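Local atomic coordinates of NDP-N-acetyl-D-galactosaminuronic acid dehydrogenase (Methanosarcina mazei Go1, PDB entry 3G79), a protein that probably oxidises UDP-N-acetyl-D-mannosamine to its uronic acid, using two molecules of NAD+ for each sugar. Residues A385-V397 / G401-R413. Sequence-based numbering, arbitrary orientation.
Sequences AGASVMVHDPYVV and GVEISDNLEEVVR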
# COMPACT_ATOMS: atom_id res chain seq x y z
N ALA A 385 -3.51 34.72 -10.15
CA ALA A 385 -3.90 34.74 -11.55
C ALA A 385 -4.89 35.87 -11.88
O ALA A 385 -5.09 36.20 -13.04
CB ALA A 385 -4.45 33.36 -11.98
N GLY A 386 -5.48 36.46 -10.84
CA GLY A 386 -6.28 37.68 -10.97
C GLY A 386 -7.76 37.44 -10.75
O GLY A 386 -8.59 38.34 -11.02
N ALA A 387 -8.10 36.25 -10.27
CA ALA A 387 -9.49 35.85 -9.99
C ALA A 387 -9.87 36.31 -8.61
O ALA A 387 -9.02 36.41 -7.74
CB ALA A 387 -9.63 34.36 -10.07
N SER A 388 -11.16 36.60 -8.40
CA SER A 388 -11.61 36.85 -7.03
C SER A 388 -12.18 35.56 -6.42
O SER A 388 -12.73 34.71 -7.13
CB SER A 388 -12.60 38.02 -6.95
OG SER A 388 -13.87 37.62 -6.44
N VAL A 389 -12.01 35.41 -5.11
CA VAL A 389 -12.32 34.18 -4.44
C VAL A 389 -13.21 34.32 -3.19
O VAL A 389 -12.96 35.16 -2.31
CB VAL A 389 -11.03 33.43 -4.07
CG1 VAL A 389 -11.38 32.15 -3.39
CG2 VAL A 389 -10.18 33.15 -5.33
N MET A 390 -14.25 33.48 -3.13
CA MET A 390 -15.08 33.29 -1.95
C MET A 390 -15.07 31.82 -1.49
O MET A 390 -15.33 30.90 -2.27
CB MET A 390 -16.50 33.80 -2.20
CG MET A 390 -16.65 35.34 -1.99
SD MET A 390 -18.29 36.08 -2.25
CE MET A 390 -19.21 35.36 -0.91
N VAL A 391 -14.75 31.64 -0.21
CA VAL A 391 -14.52 30.37 0.48
C VAL A 391 -15.71 30.04 1.36
O VAL A 391 -16.16 30.88 2.19
CB VAL A 391 -13.33 30.50 1.46
CG1 VAL A 391 -13.20 29.25 2.26
CG2 VAL A 391 -12.00 30.79 0.73
N HIS A 392 -16.19 28.81 1.21
CA HIS A 392 -17.29 28.31 2.02
C HIS A 392 -16.87 27.09 2.80
O HIS A 392 -16.06 26.27 2.32
CB HIS A 392 -18.47 27.95 1.14
CG HIS A 392 -19.64 27.35 1.90
ND1 HIS A 392 -19.73 26.01 2.18
CD2 HIS A 392 -20.77 27.92 2.38
CE1 HIS A 392 -20.87 25.77 2.82
NE2 HIS A 392 -21.51 26.92 2.96
N ASP A 393 -17.45 26.96 3.99
CA ASP A 393 -17.26 25.80 4.83
C ASP A 393 -18.22 25.85 6.02
O ASP A 393 -18.26 26.86 6.75
CB ASP A 393 -15.82 25.71 5.31
CG ASP A 393 -15.49 24.36 5.88
OD1 ASP A 393 -14.89 23.53 5.16
OD2 ASP A 393 -15.86 24.14 7.06
N PRO A 394 -18.99 24.76 6.23
CA PRO A 394 -20.04 24.77 7.25
C PRO A 394 -19.46 24.75 8.64
O PRO A 394 -20.16 25.11 9.58
CB PRO A 394 -20.82 23.47 6.99
CG PRO A 394 -20.28 22.92 5.73
CD PRO A 394 -18.89 23.44 5.60
N TYR A 395 -18.19 24.39 8.76
CA TYR A 395 -17.59 24.05 10.05
C TYR A 395 -16.45 24.94 10.48
O TYR A 395 -16.29 25.23 11.66
CB TYR A 395 -17.07 22.61 10.03
CG TYR A 395 -18.12 21.65 9.58
CD1 TYR A 395 -19.10 21.21 10.48
CD2 TYR A 395 -18.17 21.21 8.26
CE1 TYR A 395 -20.09 20.34 10.06
CE2 TYR A 395 -19.16 20.34 7.83
CZ TYR A 395 -20.11 19.91 8.74
OH TYR A 395 -21.09 19.04 8.34
N VAL A 396 -15.63 25.36 9.53
CA VAL A 396 -14.42 26.06 9.90
C VAL A 396 -14.73 27.52 10.18
O VAL A 396 -15.11 28.28 9.30
CB VAL A 396 -13.30 25.88 8.84
CG1 VAL A 396 -11.99 26.52 9.30
CG2 VAL A 396 -13.07 24.41 8.61
N VAL A 397 -14.59 27.90 11.44
CA VAL A 397 -14.72 29.29 11.79
C VAL A 397 -13.35 29.81 12.24
O VAL A 397 -12.60 29.10 12.92
CB VAL A 397 -15.87 29.51 12.83
CG1 VAL A 397 -15.46 29.04 14.23
CG2 VAL A 397 -16.36 30.97 12.82
N GLY A 401 -6.14 35.22 9.03
CA GLY A 401 -5.94 36.08 7.85
C GLY A 401 -6.64 35.62 6.58
O GLY A 401 -6.17 35.91 5.48
N VAL A 402 -7.77 34.91 6.73
CA VAL A 402 -8.51 34.30 5.61
C VAL A 402 -10.00 34.19 6.00
O VAL A 402 -10.33 33.54 6.98
CB VAL A 402 -7.92 32.88 5.26
CG1 VAL A 402 -8.91 31.99 4.56
CG2 VAL A 402 -6.66 33.00 4.42
N GLU A 403 -10.89 34.83 5.23
CA GLU A 403 -12.32 34.85 5.60
C GLU A 403 -13.19 33.77 4.95
O GLU A 403 -13.23 33.64 3.74
CB GLU A 403 -12.94 36.26 5.46
CG GLU A 403 -12.49 37.12 4.27
CD GLU A 403 -13.15 38.53 4.23
OE1 GLU A 403 -12.57 39.45 3.62
OE2 GLU A 403 -14.25 38.71 4.82
N ILE A 404 -13.86 32.98 5.80
CA ILE A 404 -14.62 31.78 5.41
C ILE A 404 -16.08 32.04 5.72
O ILE A 404 -16.39 32.69 6.71
CB ILE A 404 -14.17 30.47 6.22
CG1 ILE A 404 -12.80 29.92 5.79
CG2 ILE A 404 -15.14 29.31 6.02
CD1 ILE A 404 -11.60 30.76 6.12
N SER A 405 -16.98 31.52 4.90
CA SER A 405 -18.40 31.80 5.11
C SER A 405 -19.28 30.55 5.34
O SER A 405 -19.00 29.46 4.82
CB SER A 405 -18.94 32.69 3.97
OG SER A 405 -20.33 32.92 4.10
N ASP A 406 -20.30 30.75 6.16
CA ASP A 406 -21.36 29.78 6.44
C ASP A 406 -22.27 29.53 5.23
O ASP A 406 -22.57 28.38 4.91
CB ASP A 406 -22.21 30.27 7.64
CG ASP A 406 -22.13 31.80 7.84
OD1 ASP A 406 -21.03 32.30 8.19
OD2 ASP A 406 -23.14 32.52 7.62
N ASN A 407 -22.71 30.59 4.53
CA ASN A 407 -23.80 30.42 3.55
C ASN A 407 -23.38 30.25 2.08
O ASN A 407 -22.72 31.09 1.46
CB ASN A 407 -25.00 31.38 3.80
CG ASN A 407 -25.07 32.56 2.85
OD1 ASN A 407 -25.72 32.49 1.80
ND2 ASN A 407 -24.43 33.67 3.22
N LEU A 408 -23.77 29.08 1.57
CA LEU A 408 -23.39 28.58 0.27
C LEU A 408 -23.81 29.57 -0.80
O LEU A 408 -23.01 29.90 -1.68
CB LEU A 408 -24.08 27.24 0.03
CG LEU A 408 -23.29 26.09 -0.59
CD1 LEU A 408 -24.20 25.17 -1.39
CD2 LEU A 408 -22.16 26.58 -1.43
N GLU A 409 -25.05 30.05 -0.69
CA GLU A 409 -25.69 30.95 -1.66
C GLU A 409 -24.82 32.16 -1.95
O GLU A 409 -24.60 32.52 -3.11
CB GLU A 409 -27.08 31.38 -1.13
CG GLU A 409 -28.06 31.96 -2.16
CD GLU A 409 -27.80 33.43 -2.54
OE1 GLU A 409 -27.29 34.21 -1.70
OE2 GLU A 409 -28.11 33.82 -3.69
N GLU A 410 -24.31 32.79 -0.90
CA GLU A 410 -23.59 34.03 -1.15
C GLU A 410 -22.26 33.71 -1.82
O GLU A 410 -21.84 34.38 -2.74
CB GLU A 410 -23.54 34.97 0.09
CG GLU A 410 -22.42 34.81 1.10
CD GLU A 410 -22.31 36.04 2.06
OE1 GLU A 410 -21.19 36.30 2.57
OE2 GLU A 410 -23.34 36.73 2.30
N VAL A 411 -21.64 32.62 -1.38
CA VAL A 411 -20.40 32.14 -1.97
C VAL A 411 -20.57 31.72 -3.43
O VAL A 411 -19.74 32.05 -4.27
CB VAL A 411 -19.82 31.01 -1.16
CG1 VAL A 411 -18.70 30.34 -1.93
CG2 VAL A 411 -19.32 31.54 0.17
N VAL A 412 -21.67 31.05 -3.74
CA VAL A 412 -21.87 30.54 -5.09
C VAL A 412 -22.46 31.56 -6.06
O VAL A 412 -22.24 31.46 -7.26
CB VAL A 412 -22.69 29.23 -5.06
CG1 VAL A 412 -23.28 28.87 -6.41
CG2 VAL A 412 -21.83 28.14 -4.61
N ARG A 413 -23.16 32.58 -5.55
CA ARG A 413 -23.82 33.52 -6.45
C ARG A 413 -22.84 34.26 -7.36
O ARG A 413 -21.81 34.75 -6.92
CB ARG A 413 -24.79 34.47 -5.71
CG ARG A 413 -24.25 35.80 -5.28
CD ARG A 413 -25.39 36.73 -4.97
NE ARG A 413 -25.00 37.71 -3.96
CZ ARG A 413 -25.31 37.62 -2.66
NH1 ARG A 413 -24.90 38.57 -1.82
NH2 ARG A 413 -26.04 36.61 -2.20
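Ser405 brackets His392, at the end of strand 388-392, with both its backbone groups: its N donates to Val391 O (2.9 Å), and its O accepts from Asp393 N (3.1 Å, N-H...O angle 169°). This parallel pairing adds the short strand 404-405 to the outer side of a Rossmann-like parallel sheet in the UDP-binding domain. Between the two bonds, His392 has CG anti to its backbone N (chi1 177°), which carries the imidazole over the turn into helix 408-412. His392 NE2 makes a weak, bent bond to Asp406 O (2.7 Å, N-H...O angle 119°), while His392 ND1 is paired with Tyr427 OH, and Leu408 CG lies over one ring face. Histidine suits this place because its two ring nitrogens point in different directions while its flat ring offers a face to Leu408. Val411, turned toward the strand, packs CG2 on His392 CB (3.8 Å). On the other sheet face, branched Val391 and Ile404 meet through their CG1 atoms (3.6 Å). Asn407 caps the helix, its OD1 accepting from Glu410 N. Asp393 OD2 takes Tyr395 N and Val396 N from opposite faces of its carboxylate, an Asx turn extended to an Asx motif, and OD1 is held by Trp361 N, Ala362 N and His424 NE2. With so many donors, Asp393 is probably ionised, and these polar bonds probably help to fix the strand's exit.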